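PDB 3SDO: nitrilotriacetate monooxygenase from Burkholderia pseudomallei, which probably works as an FMN-dependent monooxygenase of the bacterial luciferase-like family, using molecular oxygen to oxidise an organic substrate. Local coordinates for residues E105-A110 / P203-R208; M99-S104 / W126-S131; Q213-Q218 / A429-H434; A55-A60 / S91-V96. One frame throughout, in Å; residues are numbered along the deposited sequence.

Contact 1: E105-A110 / P203-R208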
loop_
_atom_site.group_PDB
_atom_site.type_symbol
_atom_site.label_atom_id
_atom_site.label_comp_id
_atom_site.label_asym_id
_atom_site.label_seq_id
_atom_site.Cartn_x
_atom_site.Cartn_y
_atom_site.Cartn_z
ATOM N N GLU A 105 -11.299 5.741 3.412
ATOM C CA GLU A 105 -12.065 6.749 2.671
ATOM C C GLU A 105 -12.144 6.317 1.207
ATOM O O GLU A 105 -11.111 6.027 0.601
ATOM C CB GLU A 105 -11.408 8.125 2.783
ATOM C CG GLU A 105 -11.623 8.807 4.109
ATOM C CD GLU A 105 -13.021 9.478 4.258
ATOM O OE1 GLU A 105 -13.769 9.642 3.259
ATOM O OE2 GLU A 105 -13.357 9.872 5.395
ATOM N N PRO A 106 -13.357 6.298 0.622
ATOM C CA PRO A 106 -13.451 5.856 -0.776
ATOM C C PRO A 106 -12.535 6.624 -1.747
ATOM O O PRO A 106 -12.000 6.022 -2.669
ATOM C CB PRO A 106 -14.927 6.094 -1.139
ATOM C CG PRO A 106 -15.514 6.853 -0.019
ATOM C CD PRO A 106 -14.670 6.659 1.182
ATOM N N TYR A 107 -12.344 7.923 -1.534
ATOM C CA TYR A 107 -11.445 8.675 -2.421
ATOM C C TYR A 107 -10.013 8.142 -2.343
ATOM O O TYR A 107 -9.335 8.012 -3.373
ATOM C CB TYR A 107 -11.502 10.189 -2.143
ATOM C CG TYR A 107 -11.002 11.053 -3.302
ATOM C CD1 TYR A 107 -11.833 11.371 -4.382
ATOM C CD2 TYR A 107 -9.697 11.541 -3.320
ATOM C CE1 TYR A 107 -11.383 12.186 -5.437
ATOM C CE2 TYR A 107 -9.230 12.330 -4.374
ATOM C CZ TYR A 107 -10.079 12.652 -5.426
ATOM O OH TYR A 107 -9.611 13.432 -6.461
ATOM N N ASN A 108 -9.559 7.805 -1.139
ATOM C CA ASN A 108 -8.216 7.250 -0.958
ATOM C C ASN A 108 -8.096 5.838 -1.543
ATOM O O ASN A 108 -7.082 5.499 -2.139
ATOM C CB ASN A 108 -7.818 7.216 0.539
ATOM C CG ASN A 108 -7.588 8.604 1.117
ATOM O OD1 ASN A 108 -7.224 9.529 0.388
ATOM N ND2 ASN A 108 -7.810 8.761 2.431
ATOM N N VAL A 109 -9.108 5.003 -1.319
ATOM C CA VAL A 109 -9.130 3.665 -1.897
ATOM C C VAL A 109 -9.054 3.736 -3.410
ATOM O O VAL A 109 -8.244 3.050 -4.046
ATOM C CB VAL A 109 -10.387 2.883 -1.444
ATOM C CG1 VAL A 109 -10.499 1.529 -2.203
ATOM C CG2 VAL A 109 -10.328 2.659 0.087
ATOM N N ALA A 110 -9.888 4.576 -3.991
ATOM C CA ALA A 110 -9.900 4.735 -5.431
ATOM C C ALA A 110 -8.514 5.133 -5.977
ATOM O O ALA A 110 -8.029 4.526 -6.956
ATOM C CB ALA A 110 -10.987 5.738 -5.838
ATOM N N PRO A 203 -13.869 15.111 -9.358
ATOM C CA PRO A 203 -13.394 13.896 -9.962
ATOM C C PRO A 203 -12.154 13.350 -9.264
ATOM O O PRO A 203 -11.541 14.029 -8.433
ATOM C CB PRO A 203 -13.005 14.329 -11.382
ATOM C CG PRO A 203 -13.246 15.810 -11.475
ATOM C CD PRO A 203 -13.395 16.299 -10.087
ATOM N N LEU A 204 -11.802 12.124 -9.621
ATOM C CA LEU A 204 -10.524 11.542 -9.240
ATOM C C LEU A 204 -9.384 12.214 -10.004
ATOM O O LEU A 204 -9.595 12.704 -11.133
ATOM C CB LEU A 204 -10.538 10.050 -9.554
ATOM C CG LEU A 204 -9.542 9.178 -8.778
ATOM C CD1 LEU A 204 -9.785 9.235 -7.249
ATOM C CD2 LEU A 204 -9.611 7.743 -9.250
ATOM N N ASN A 205 -8.182 12.204 -9.406
ATOM C CA ASN A 205 -6.994 12.820 -10.007
ATOM C C ASN A 205 -6.002 11.798 -10.578
ATOM O O ASN A 205 -4.793 12.025 -10.612
ATOM C CB ASN A 205 -6.309 13.807 -9.045
ATOM C CG ASN A 205 -5.833 13.163 -7.766
ATOM O OD1 ASN A 205 -6.055 11.979 -7.531
ATOM N ND2 ASN A 205 -5.179 13.953 -6.923
ATOM N N ILE A 206 -6.536 10.684 -11.066
ATOM C CA ILE A 206 -5.736 9.711 -11.806
ATOM C C ILE A 206 -6.638 9.003 -12.816
ATOM O O ILE A 206 -7.851 8.818 -12.587
ATOM C CB ILE A 206 -5.036 8.725 -10.870
ATOM C CG1 ILE A 206 -4.081 7.828 -11.659
ATOM C CG2 ILE A 206 -6.079 7.905 -10.084
ATOM C CD1 ILE A 206 -3.165 6.969 -10.766
ATOM N N ARG A 207 -6.037 8.640 -13.941
ATOM C CA ARG A 207 -6.762 8.062 -15.077
ATOM C C ARG A 207 -7.051 6.568 -14.886
ATOM O O ARG A 207 -6.653 5.961 -13.872
ATOM C CB ARG A 207 -5.953 8.265 -16.362
ATOM C CG ARG A 207 -4.590 7.552 -16.380
ATOM C CD ARG A 207 -4.102 7.421 -17.790
ATOM N NE ARG A 207 -4.979 6.523 -18.547
ATOM C CZ ARG A 207 -5.116 6.522 -19.861
ATOM N NH1 ARG A 207 -4.417 7.371 -20.614
ATOM N NH2 ARG A 207 -5.961 5.656 -20.433
ATOM N N ARG A 208 -7.673 5.981 -15.909
ATOM C CA ARG A 208 -8.040 4.562 -15.931
ATOM C C ARG A 208 -6.870 3.737 -16.487
ATOM O O ARG A 208 -6.058 4.264 -17.209
ATOM C CB ARG A 208 -9.306 4.373 -16.772
ATOM C CG ARG A 208 -10.468 5.228 -16.282
ATOM C CD ARG A 208 -11.733 5.137 -17.145
ATOM N NE ARG A 208 -12.618 4.068 -16.715
ATOM C CZ ARG A 208 -12.854 2.929 -17.366
ATOM N NH1 ARG A 208 -12.242 2.655 -18.502
ATOM N NH2 ARG A 208 -13.683 2.038 -16.835
#
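Tyr107 and Ala110, near the start of helix 106-119 in this luciferase-like TIM barrel, meet Pro203, Leu204 and Asn205 of the loop that runs from strand 199-200 to strand 215-218. Tyr107 and Leu204 carry the contact. Tyr107 CG is anti to the backbone N (chi1 -160°), and the far end of the ring reaches the loop, where Tyr107 OH donates to Pro203 O at 2.8 Å. The hydroxyl lies in the carbonyl plane on a lone pair, at a C=O...O angle of 134°. Pro203 O in turn sits at the ring edge, near the ring plane, where the O-H of a phenol, kept near that plane by conjugation of the oxygen, is expected to point. Leu204 then brings one methyl over a face of the same ring: CD1 is 4.0 Å from the Tyr107 centroid and 18° off the normal, a CH-pi contact shifted toward the rim, with CE1 nearest. That CD1 also lies 4.0 Å from Ala110 CB, so a single branch touches two residues about one helical turn apart. Trp168 and Ser167 hydrogen-bond to the backbone of Leu204, while Asn205 makes backbone bonds to the second subunit. Behind the contact runs helix 150-165, whose Leu164 packs on both Tyr107 and Ala110 and whose Trp165 is hydrogen-bonded to Ala110 O.

Contact 2: M99-S104 / W126-S131; sequences MSSSYS and WNVVTS
The Trp126 indole turns its edge to Met99, while over one face lies Val128 CG2 of its own strand, 3.5 Å above the plane and over its centre; Phe113 stacks on the indole as well. At the edge, Trp126 NE1 donates to Met99 O at 2.9 Å with an N-H...O angle of 166°. The acceptor lies close to the indole plane, although the donor is tilted 32° from the carbonyl plane. Met99 O also receives a weak bond from Val129 N, so a side chain and a backbone amide share one oxygen. Trp126 CG is anti to the backbone N (chi1 170°); the ring's NE1 lies 3.5 Å from Met99 CB. The parallel pairing of Met99 with Val128 and Ser100 with Val129 is held by Met99 N to Asn127 O, 3.2 Å, by that weak Val129 N bond and by a weak Ser101 N to Val129 O bond. At the end of the strand Ser100 forms an ST motif: its OG accepts from Tyr103 N at 3.1 Å. A water bonded to Ser102 OG reaches Thr130 O weakly. Thr130 touches Tyr151, a predicted FMN ligand. Strand 94-100, helix 106-119 and strand 124-129 make up a beta-alpha-beta unit; Val109 of that helix packs on Met99 and Trp126, and strand 215-218 pairs with the other edge of strand 124-129.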
loop_
_atom_site.group_PDB
_atom_site.type_symbol
_atom_site.label_atom_id
_atom_site.label_comp_id
_atom_site.label_asym_id
_atom_site.label_seq_id
_atom_site.Cartn_x
_atom_site.Cartn_y
_atom_site.Cartn_z
ATOM N N MET A 99 -8.759 -4.533 1.253
ATOM C CA MET A 99 -8.936 -3.277 1.958
ATOM C C MET A 99 -10.387 -3.148 2.409
ATOM O O MET A 99 -11.305 -3.491 1.678
ATOM C CB MET A 99 -8.529 -2.075 1.112
ATOM C CG MET A 99 -8.300 -0.829 1.964
ATOM S SD MET A 99 -7.737 0.549 0.975
ATOM C CE MET A 99 -6.036 0.081 0.620
ATOM N N SER A 100 -10.560 -2.675 3.637
ATOM C CA SER A 100 -11.858 -2.608 4.286
ATOM C C SER A 100 -12.677 -1.399 3.827
ATOM O O SER A 100 -12.159 -0.296 3.688
ATOM C CB SER A 100 -11.670 -2.552 5.821
ATOM O OG SER A 100 -12.681 -1.766 6.429
ATOM N N SER A 101 -13.968 -1.620 3.626
ATOM C CA SER A 101 -14.897 -0.555 3.296
ATOM C C SER A 101 -15.182 0.338 4.490
ATOM O O SER A 101 -15.491 1.490 4.300
ATOM C CB SER A 101 -16.243 -1.128 2.845
ATOM O OG SER A 101 -16.055 -2.131 1.887
ATOM N N SER A 102 -15.120 -0.200 5.707
ATOM C CA SER A 102 -15.532 0.579 6.900
ATOM C C SER A 102 -14.442 1.509 7.399
ATOM O O SER A 102 -14.737 2.526 8.021
ATOM C CB SER A 102 -15.964 -0.344 8.037
ATOM O OG SER A 102 -17.001 -1.215 7.618
ATOM N N TYR A 103 -13.187 1.193 7.090
ATOM C CA TYR A 103 -12.067 1.909 7.691
ATOM C C TYR A 103 -11.131 2.540 6.661
ATOM O O TYR A 103 -9.948 2.678 6.901
ATOM C CB TYR A 103 -11.318 0.963 8.636
ATOM C CG TYR A 103 -12.242 0.332 9.661
ATOM C CD1 TYR A 103 -13.002 1.121 10.507
ATOM C CD2 TYR A 103 -12.411 -1.049 9.726
ATOM C CE1 TYR A 103 -13.869 0.552 11.445
ATOM C CE2 TYR A 103 -13.265 -1.629 10.670
ATOM C CZ TYR A 103 -13.995 -0.818 11.516
ATOM O OH TYR A 103 -14.848 -1.389 12.433
ATOM N N SER A 104 -11.706 2.942 5.531
ATOM C CA SER A 104 -10.975 3.591 4.447
ATOM C C SER A 104 -11.881 4.630 3.824
ATOM O O SER A 104 -13.107 4.438 3.732
ATOM C CB SER A 104 -10.646 2.587 3.381
ATOM O OG SER A 104 -11.860 2.248 2.703
ATOM N N TRP A 126 -9.055 -5.506 -6.094
ATOM C CA TRP A 126 -9.390 -5.095 -4.733
ATOM C C TRP A 126 -10.330 -6.123 -4.153
ATOM O O TRP A 126 -11.406 -6.358 -4.721
ATOM C CB TRP A 126 -10.043 -3.690 -4.712
ATOM C CG TRP A 126 -10.651 -3.247 -3.385
ATOM C CD1 TRP A 126 -10.291 -3.651 -2.145
ATOM C CD2 TRP A 126 -11.704 -2.271 -3.193
ATOM N NE1 TRP A 126 -11.057 -3.014 -1.187
ATOM C CE2 TRP A 126 -11.936 -2.171 -1.808
ATOM C CE3 TRP A 126 -12.476 -1.495 -4.064
ATOM C CZ2 TRP A 126 -12.919 -1.335 -1.273
ATOM C CZ3 TRP A 126 -13.436 -0.657 -3.542
ATOM C CH2 TRP A 126 -13.658 -0.589 -2.153
ATOM N N ASN A 127 -9.906 -6.745 -3.045
ATOM C CA ASN A 127 -10.754 -7.627 -2.265
ATOM C C ASN A 127 -11.497 -6.776 -1.263
ATOM O O ASN A 127 -10.900 -6.290 -0.293
ATOM C CB ASN A 127 -9.967 -8.731 -1.540
ATOM C CG ASN A 127 -10.868 -9.596 -0.671
ATOM O OD1 ASN A 127 -11.985 -9.954 -1.084
ATOM N ND2 ASN A 127 -10.406 -9.928 0.538
ATOM N N VAL A 128 -12.782 -6.574 -1.531
ATOM C CA VAL A 128 -13.657 -5.737 -0.712
ATOM C C VAL A 128 -14.079 -6.526 0.525
ATOM O O VAL A 128 -14.752 -7.547 0.422
ATOM C CB VAL A 128 -14.897 -5.285 -1.515
ATOM C CG1 VAL A 128 -15.895 -4.458 -0.633
ATOM C CG2 VAL A 128 -14.465 -4.485 -2.741
ATOM N N VAL A 129 -13.629 -6.061 1.687
ATOM C CA VAL A 129 -13.943 -6.706 2.941
ATOM C C VAL A 129 -15.058 -5.944 3.660
ATOM O O VAL A 129 -14.918 -4.766 3.966
ATOM C CB VAL A 129 -12.671 -6.888 3.769
ATOM C CG1 VAL A 129 -12.956 -6.893 5.221
ATOM C CG2 VAL A 129 -11.966 -8.187 3.319
ATOM N N THR A 130 -16.174 -6.647 3.874
ATOM C CA THR A 130 -17.391 -6.102 4.503
ATOM C C THR A 130 -17.344 -6.213 6.030
ATOM O O THR A 130 -17.742 -5.292 6.732
ATOM C CB THR A 130 -18.656 -6.839 3.976
ATOM O OG1 THR A 130 -18.850 -6.542 2.582
ATOM C CG2 THR A 130 -19.884 -6.410 4.742
ATOM N N SER A 131 -16.866 -7.353 6.527
ATOM C CA SER A 131 -16.632 -7.576 7.953
ATOM C C SER A 131 -15.135 -7.576 8.227
ATOM O O SER A 131 -14.369 -8.141 7.451
ATOM C CB SER A 131 -17.210 -8.936 8.379
HETATM O O HOH W 1 -18.465 -2.212 5.464
#

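Contact 3: Q213-Q218 / A429-H434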
loop_
_atom_site.group_PDB
_atom_site.type_symbol
_atom_site.label_atom_id
_atom_site.label_comp_id
_atom_site.label_asym_id
_atom_site.label_seq_id
_atom_site.Cartn_x
_atom_site.Cartn_y
_atom_site.Cartn_z
ATOM N N GLN A 213 -10.737 -0.690 -14.987
ATOM C CA GLN A 213 -10.760 -0.557 -13.551
ATOM C C GLN A 213 -10.200 -1.828 -12.922
ATOM O O GLN A 213 -10.229 -2.912 -13.540
ATOM C CB GLN A 213 -12.194 -0.439 -13.037
ATOM C CG GLN A 213 -13.018 0.692 -13.602
ATOM C CD GLN A 213 -14.384 0.776 -12.921
ATOM O OE1 GLN A 213 -14.807 -0.152 -12.211
ATOM N NE2 GLN A 213 -15.067 1.890 -13.123
ATOM N N PRO A 214 -9.748 -1.723 -11.664
ATOM C CA PRO A 214 -9.304 -2.911 -10.976
ATOM C C PRO A 214 -10.435 -3.930 -10.800
ATOM O O PRO A 214 -11.610 -3.551 -10.743
ATOM C CB PRO A 214 -8.835 -2.381 -9.619
ATOM C CG PRO A 214 -8.567 -0.956 -9.811
ATOM C CD PRO A 214 -9.461 -0.489 -10.900
ATOM N N VAL A 215 -10.066 -5.205 -10.757
ATOM C CA VAL A 215 -11.019 -6.309 -10.594
ATOM C C VAL A 215 -11.521 -6.399 -9.128
ATOM O O VAL A 215 -10.727 -6.276 -8.154
ATOM C CB VAL A 215 -10.378 -7.631 -11.031
ATOM C CG1 VAL A 215 -11.375 -8.803 -10.941
ATOM C CG2 VAL A 215 -9.842 -7.495 -12.472
ATOM N N ILE A 216 -12.829 -6.574 -8.964
ATOM C CA ILE A 216 -13.407 -6.658 -7.627
ATOM C C ILE A 216 -13.540 -8.115 -7.197
ATOM O O ILE A 216 -14.214 -8.925 -7.866
ATOM C CB ILE A 216 -14.795 -5.977 -7.546
ATOM C CG1 ILE A 216 -14.718 -4.524 -7.996
ATOM C CG2 ILE A 216 -15.381 -6.061 -6.114
ATOM C CD1 ILE A 216 -13.644 -3.679 -7.324
ATOM N N PHE A 217 -12.884 -8.421 -6.078
ATOM C CA PHE A 217 -12.981 -9.694 -5.387
ATOM C C PHE A 217 -13.827 -9.499 -4.136
ATOM O O PHE A 217 -13.789 -8.434 -3.500
ATOM C CB PHE A 217 -11.585 -10.186 -4.983
ATOM C CG PHE A 217 -10.787 -10.746 -6.123
ATOM C CD1 PHE A 217 -10.294 -9.928 -7.104
ATOM C CD2 PHE A 217 -10.515 -12.096 -6.186
ATOM C CE1 PHE A 217 -9.563 -10.441 -8.136
ATOM C CE2 PHE A 217 -9.813 -12.636 -7.236
ATOM C CZ PHE A 217 -9.348 -11.814 -8.213
ATOM N N GLN A 218 -14.602 -10.518 -3.789
ATOM C CA GLN A 218 -15.341 -10.502 -2.526
ATOM C C GLN A 218 -15.434 -11.907 -1.962
ATOM O O GLN A 218 -15.247 -12.869 -2.677
ATOM C CB GLN A 218 -16.742 -9.929 -2.725
ATOM C CG GLN A 218 -16.781 -8.476 -3.107
ATOM C CD GLN A 218 -18.170 -7.963 -3.344
ATOM O OE1 GLN A 218 -19.155 -8.532 -2.847
ATOM N NE2 GLN A 218 -18.272 -6.899 -4.161
ATOM N N ALA A 429 -2.297 -9.131 -21.272
ATOM C CA ALA A 429 -1.557 -8.104 -20.582
ATOM C C ALA A 429 -2.113 -7.897 -19.182
ATOM O O ALA A 429 -1.337 -7.690 -18.246
ATOM C CB ALA A 429 -1.597 -6.796 -21.395
ATOM N N THR A 430 -3.432 -8.037 -19.004
ATOM C CA THR A 430 -4.105 -7.550 -17.792
ATOM C C THR A 430 -4.642 -8.688 -16.925
ATOM O O THR A 430 -4.754 -9.824 -17.381
ATOM C CB THR A 430 -5.290 -6.641 -18.179
ATOM O OG1 THR A 430 -6.275 -7.417 -18.855
ATOM C CG2 THR A 430 -4.855 -5.443 -19.108
ATOM N N LEU A 431 -5.020 -8.362 -15.692
ATOM C CA LEU A 431 -5.721 -9.306 -14.844
ATOM C C LEU A 431 -7.061 -9.756 -15.462
ATOM O O LEU A 431 -7.334 -10.945 -15.526
ATOM C CB LEU A 431 -5.941 -8.753 -13.434
ATOM C CG LEU A 431 -6.573 -9.760 -12.447
ATOM C CD1 LEU A 431 -5.876 -11.138 -12.538
ATOM C CD2 LEU A 431 -6.524 -9.184 -10.983
ATOM N N ARG A 432 -7.868 -8.818 -15.947
ATOM C CA ARG A 432 -9.082 -9.177 -16.719
ATOM C C ARG A 432 -8.766 -10.185 -17.852
ATOM O O ARG A 432 -9.428 -11.223 -17.968
ATOM C CB ARG A 432 -9.793 -7.929 -17.245
ATOM C CG ARG A 432 -10.447 -7.120 -16.109
ATOM C CD ARG A 432 -11.286 -5.930 -16.604
ATOM N NE ARG A 432 -11.621 -5.119 -15.449
ATOM C CZ ARG A 432 -12.638 -5.354 -14.634
ATOM N NH1 ARG A 432 -13.491 -6.326 -14.886
ATOM N NH2 ARG A 432 -12.802 -4.605 -13.554
ATOM N N ASP A 433 -7.747 -9.897 -18.658
ATOM C CA ASP A 433 -7.322 -10.817 -19.727
ATOM C C ASP A 433 -7.045 -12.242 -19.225
ATOM O O ASP A 433 -7.482 -13.235 -19.845
ATOM C CB ASP A 433 -6.033 -10.344 -20.391
ATOM C CG ASP A 433 -6.188 -9.095 -21.232
ATOM O OD1 ASP A 433 -7.316 -8.734 -21.671
ATOM O OD2 ASP A 433 -5.118 -8.475 -21.478
ATOM N N HIS A 434 -6.296 -12.353 -18.128
ATOM C CA HIS A 434 -5.958 -13.661 -17.560
ATOM C C HIS A 434 -7.218 -14.413 -17.172
ATOM O O HIS A 434 -7.306 -15.626 -17.362
ATOM C CB HIS A 434 -5.118 -13.559 -16.276
ATOM C CG HIS A 434 -3.800 -12.891 -16.449
ATOM N ND1 HIS A 434 -3.164 -12.787 -17.673
ATOM C CD2 HIS A 434 -2.984 -12.290 -15.542
ATOM C CE1 HIS A 434 -2.031 -12.122 -17.513
ATOM N NE2 HIS A 434 -1.890 -11.831 -16.229
#
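Arg432 reaches from the first turn of helix 431-435 to the backbone just before strand 215-218. From its CB, CG stands anti to the carbonyl carbon (chi1 -70°) and meets Val215 CG2 at 3.7 Å. The chain is extended from there to NE and slides past Val215 in the opposite direction, so the same methyl of Val215 ends over the centre of the guanidinium face, 4.1 Å above the plane. Arg432 NE donates to Gln213 O at 3.2 Å and Arg432 NH2 to Gln213 O at 3.1 Å, a side-on grip by two nitrogens with the oxygen near the guanidinium plane. The two donors approach differently: NE is tilted 17° from the carbonyl plane, whereas NH2 stands 59° out of it. Asp234 is a weak, long ion-pair partner of NH2. Val215 opens a strand of the TIM barrel and its CB points to the helix, which touches the strand at Val215, its first residue, and at Phe217. Leu431 crosses Val215 at about a right angle, with Leu431 CG 4.0 Å from Val215 CG2, while Leu431 CD2 comes to the edge of the Phe217 ring, 4.3 Å from CE1. A capping box starts the helix: Asp433 N donates to Thr430 OG1 at 2.9 Å, and Thr430 N donates to Asp433 OD2 at 3.0 Å. Gln211 OE1 accepts from Arg432 N.

Contact 4: A55-A60 / S91-V96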
loop_
_atom_site.group_PDB
_atom_site.type_symbol
_atom_site.label_atom_id
_atom_site.label_comp_id
_atom_site.label_asym_id
_atom_site.label_seq_id
_atom_site.Cartn_x
_atom_site.Cartn_y
_atom_site.Cartn_z
ATOM N N ALA A 55 -2.567 -16.962 -12.176
ATOM C CA ALA A 55 -3.145 -15.695 -12.699
ATOM C C ALA A 55 -2.952 -14.489 -11.775
ATOM O O ALA A 55 -2.823 -13.357 -12.247
ATOM C CB ALA A 55 -4.628 -15.877 -12.945
ATOM N N PHE A 56 -3.018 -14.699 -10.464
ATOM C CA PHE A 56 -2.887 -13.563 -9.532
ATOM C C PHE A 56 -2.292 -13.991 -8.193
ATOM O O PHE A 56 -2.407 -15.152 -7.801
ATOM C CB PHE A 56 -4.231 -12.806 -9.339
ATOM C CG PHE A 56 -5.319 -13.625 -8.766
ATOM C CD1 PHE A 56 -6.073 -14.442 -9.578
ATOM C CD2 PHE A 56 -5.588 -13.617 -7.391
ATOM C CE1 PHE A 56 -7.090 -15.231 -9.039
ATOM C CE2 PHE A 56 -6.583 -14.399 -6.862
ATOM C CZ PHE A 56 -7.332 -15.218 -7.677
ATOM N N ALA A 57 -1.605 -13.049 -7.551
ATOM C CA ALA A 57 -1.201 -13.147 -6.153
ATOM C C ALA A 57 -2.217 -12.346 -5.340
ATOM O O ALA A 57 -2.604 -11.247 -5.755
ATOM C CB ALA A 57 0.239 -12.582 -5.953
ATOM N N PHE A 58 -2.644 -12.909 -4.207
ATOM C CA PHE A 58 -3.629 -12.314 -3.318
ATOM C C PHE A 58 -2.994 -12.075 -1.934
ATOM O O PHE A 58 -2.412 -12.984 -1.328
ATOM C CB PHE A 58 -4.877 -13.208 -3.224
ATOM C CG PHE A 58 -5.869 -12.792 -2.151
ATOM C CD1 PHE A 58 -6.250 -11.472 -2.007
ATOM C CD2 PHE A 58 -6.412 -13.731 -1.293
ATOM C CE1 PHE A 58 -7.156 -11.083 -1.008
ATOM C CE2 PHE A 58 -7.323 -13.362 -0.293
ATOM C CZ PHE A 58 -7.690 -12.043 -0.145
ATOM N N ILE A 59 -3.068 -10.825 -1.496
ATOM C CA ILE A 59 -2.579 -10.365 -0.207
ATOM C C ILE A 59 -3.798 -10.041 0.629
ATOM O O ILE A 59 -4.474 -9.030 0.395
ATOM C CB ILE A 59 -1.676 -9.127 -0.348
ATOM C CG1 ILE A 59 -0.483 -9.443 -1.256
ATOM C CG2 ILE A 59 -1.142 -8.661 1.028
ATOM C CD1 ILE A 59 0.388 -10.624 -0.755
ATOM N N ALA A 60 -4.105 -10.957 1.547
ATOM C CA ALA A 60 -5.144 -10.791 2.545
ATOM C C ALA A 60 -4.659 -9.777 3.576
ATOM O O ALA A 60 -3.493 -9.410 3.588
ATOM C CB ALA A 60 -5.468 -12.153 3.240
ATOM N N SER A 91 5.772 -9.051 -14.040
ATOM C CA SER A 91 5.276 -8.494 -15.297
ATOM C C SER A 91 3.838 -8.886 -15.686
ATOM O O SER A 91 3.162 -8.104 -16.357
ATOM C CB SER A 91 6.250 -8.845 -16.427
ATOM O OG SER A 91 6.424 -10.237 -16.509
ATOM N N LYS A 92 3.369 -10.069 -15.294
ATOM C CA LYS A 92 2.058 -10.568 -15.761
ATOM C C LYS A 92 1.096 -10.839 -14.631
ATOM O O LYS A 92 -0.121 -10.686 -14.796
ATOM C CB LYS A 92 2.183 -11.921 -16.481
ATOM C CG LYS A 92 2.946 -11.981 -17.735
ATOM C CD LYS A 92 2.769 -13.393 -18.400
ATOM C CE LYS A 92 1.372 -13.543 -19.080
ATOM N NZ LYS A 92 1.294 -14.574 -20.193
ATOM N N ILE A 93 1.615 -11.334 -13.510
ATOM C CA ILE A 93 0.754 -11.830 -12.451
ATOM C C ILE A 93 -0.128 -10.712 -11.865
ATOM O O ILE A 93 0.317 -9.579 -11.654
ATOM C CB ILE A 93 1.544 -12.573 -11.378
ATOM C CG1 ILE A 93 0.617 -13.397 -10.473
ATOM C CG2 ILE A 93 2.372 -11.592 -10.528
ATOM C CD1 ILE A 93 1.364 -14.488 -9.664
ATOM N N GLY A 94 -1.389 -11.027 -11.621
ATOM C CA GLY A 94 -2.296 -10.071 -10.991
ATOM C C GLY A 94 -1.924 -9.784 -9.549
ATOM O O GLY A 94 -1.207 -10.548 -8.900
ATOM N N LEU A 95 -2.395 -8.648 -9.058
ATOM C CA LEU A 95 -1.965 -8.107 -7.765
ATOM C C LEU A 95 -3.205 -7.699 -7.011
ATOM O O LEU A 95 -3.712 -6.585 -7.200
ATOM C CB LEU A 95 -1.064 -6.897 -8.003
ATOM C CG LEU A 95 0.141 -7.189 -8.890
ATOM C CD1 LEU A 95 0.745 -5.861 -9.437
ATOM C CD2 LEU A 95 1.177 -8.000 -8.101
ATOM N N VAL A 96 -3.689 -8.603 -6.162
ATOM C CA VAL A 96 -4.968 -8.438 -5.514
ATOM C C VAL A 96 -4.753 -8.187 -4.025
ATOM O O VAL A 96 -4.082 -8.970 -3.336
ATOM C CB VAL A 96 -5.830 -9.673 -5.720
ATOM C CG1 VAL A 96 -7.187 -9.528 -4.995
ATOM C CG2 VAL A 96 -6.013 -9.926 -7.226
#
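Ile59 N donates to Val96 O at 2.8 Å, almost straight at 172° and nearly along the C=O axis, the only N-H bond across the segments to that oxygen. Looser contacts join it: Phe58 CA makes a CA-H...O contact with Val96 O at 3.4 Å, and the edge of the Phe58 ring lies beside it. Earlier rungs of the ladder run from Gly94 N to Ala55 O, Ala57 N to Gly94 O and Val96 N to Ala57 O, alternating between the strands as parallel pairing requires; the strand axes diverge by 16°. Of the three bridged pairs Phe56 and Gly94 come closest, CA to CA 3.8 Å; glycine carries no CB there, on the face of Phe56, Phe58 and Val96. On that face Phe56 CG stands between the backbone N and the carbonyl carbon (chi1 61°) and Phe58 CG anti to N, and each ring meets a different methyl: Val96 CG2 is 3.7 Å from Phe56 CD2, Val96 CG1 3.7 Å from Phe58 CD1. Ile93, just before the strand, sets CG1 3.6 Å from Phe56 CA and close to Ala57 N. Leu431 of helix 431-435 packs on Phe56 and Val96 on the ring side. Adjacent parallel strands joined through helices on the outer face, as Leu83 of helix 79-88 packs on Ile59 and Leu95, are the layout of a TIM barrel; these two lead toward Asp61 and Thr98, predicted FMN ligands.

In the fold
From the N terminus, contact 4 closes first, bringing strand 56-59 beside strand 94-100 after the helical excursion through helix 79-88. The same strand then opens contact 2, which closes on strand 124-129. Contact 1 starts within that second loop, at the head of helix 106-119, and closes only at 203-208, so contacts 1 and 2 cross; Val109 of contact 1 packs on contact 2. Contact 3 follows in series and spans over two hundred residues, returning the C-terminal helix 431-435 to the barrel. Strand 215-218 bonds to Trp126 of contact 2, and His434 is probably hydrogen-bonded to Lys92 O of contact 4, whose centre lies about 9 Å from that of contact 3.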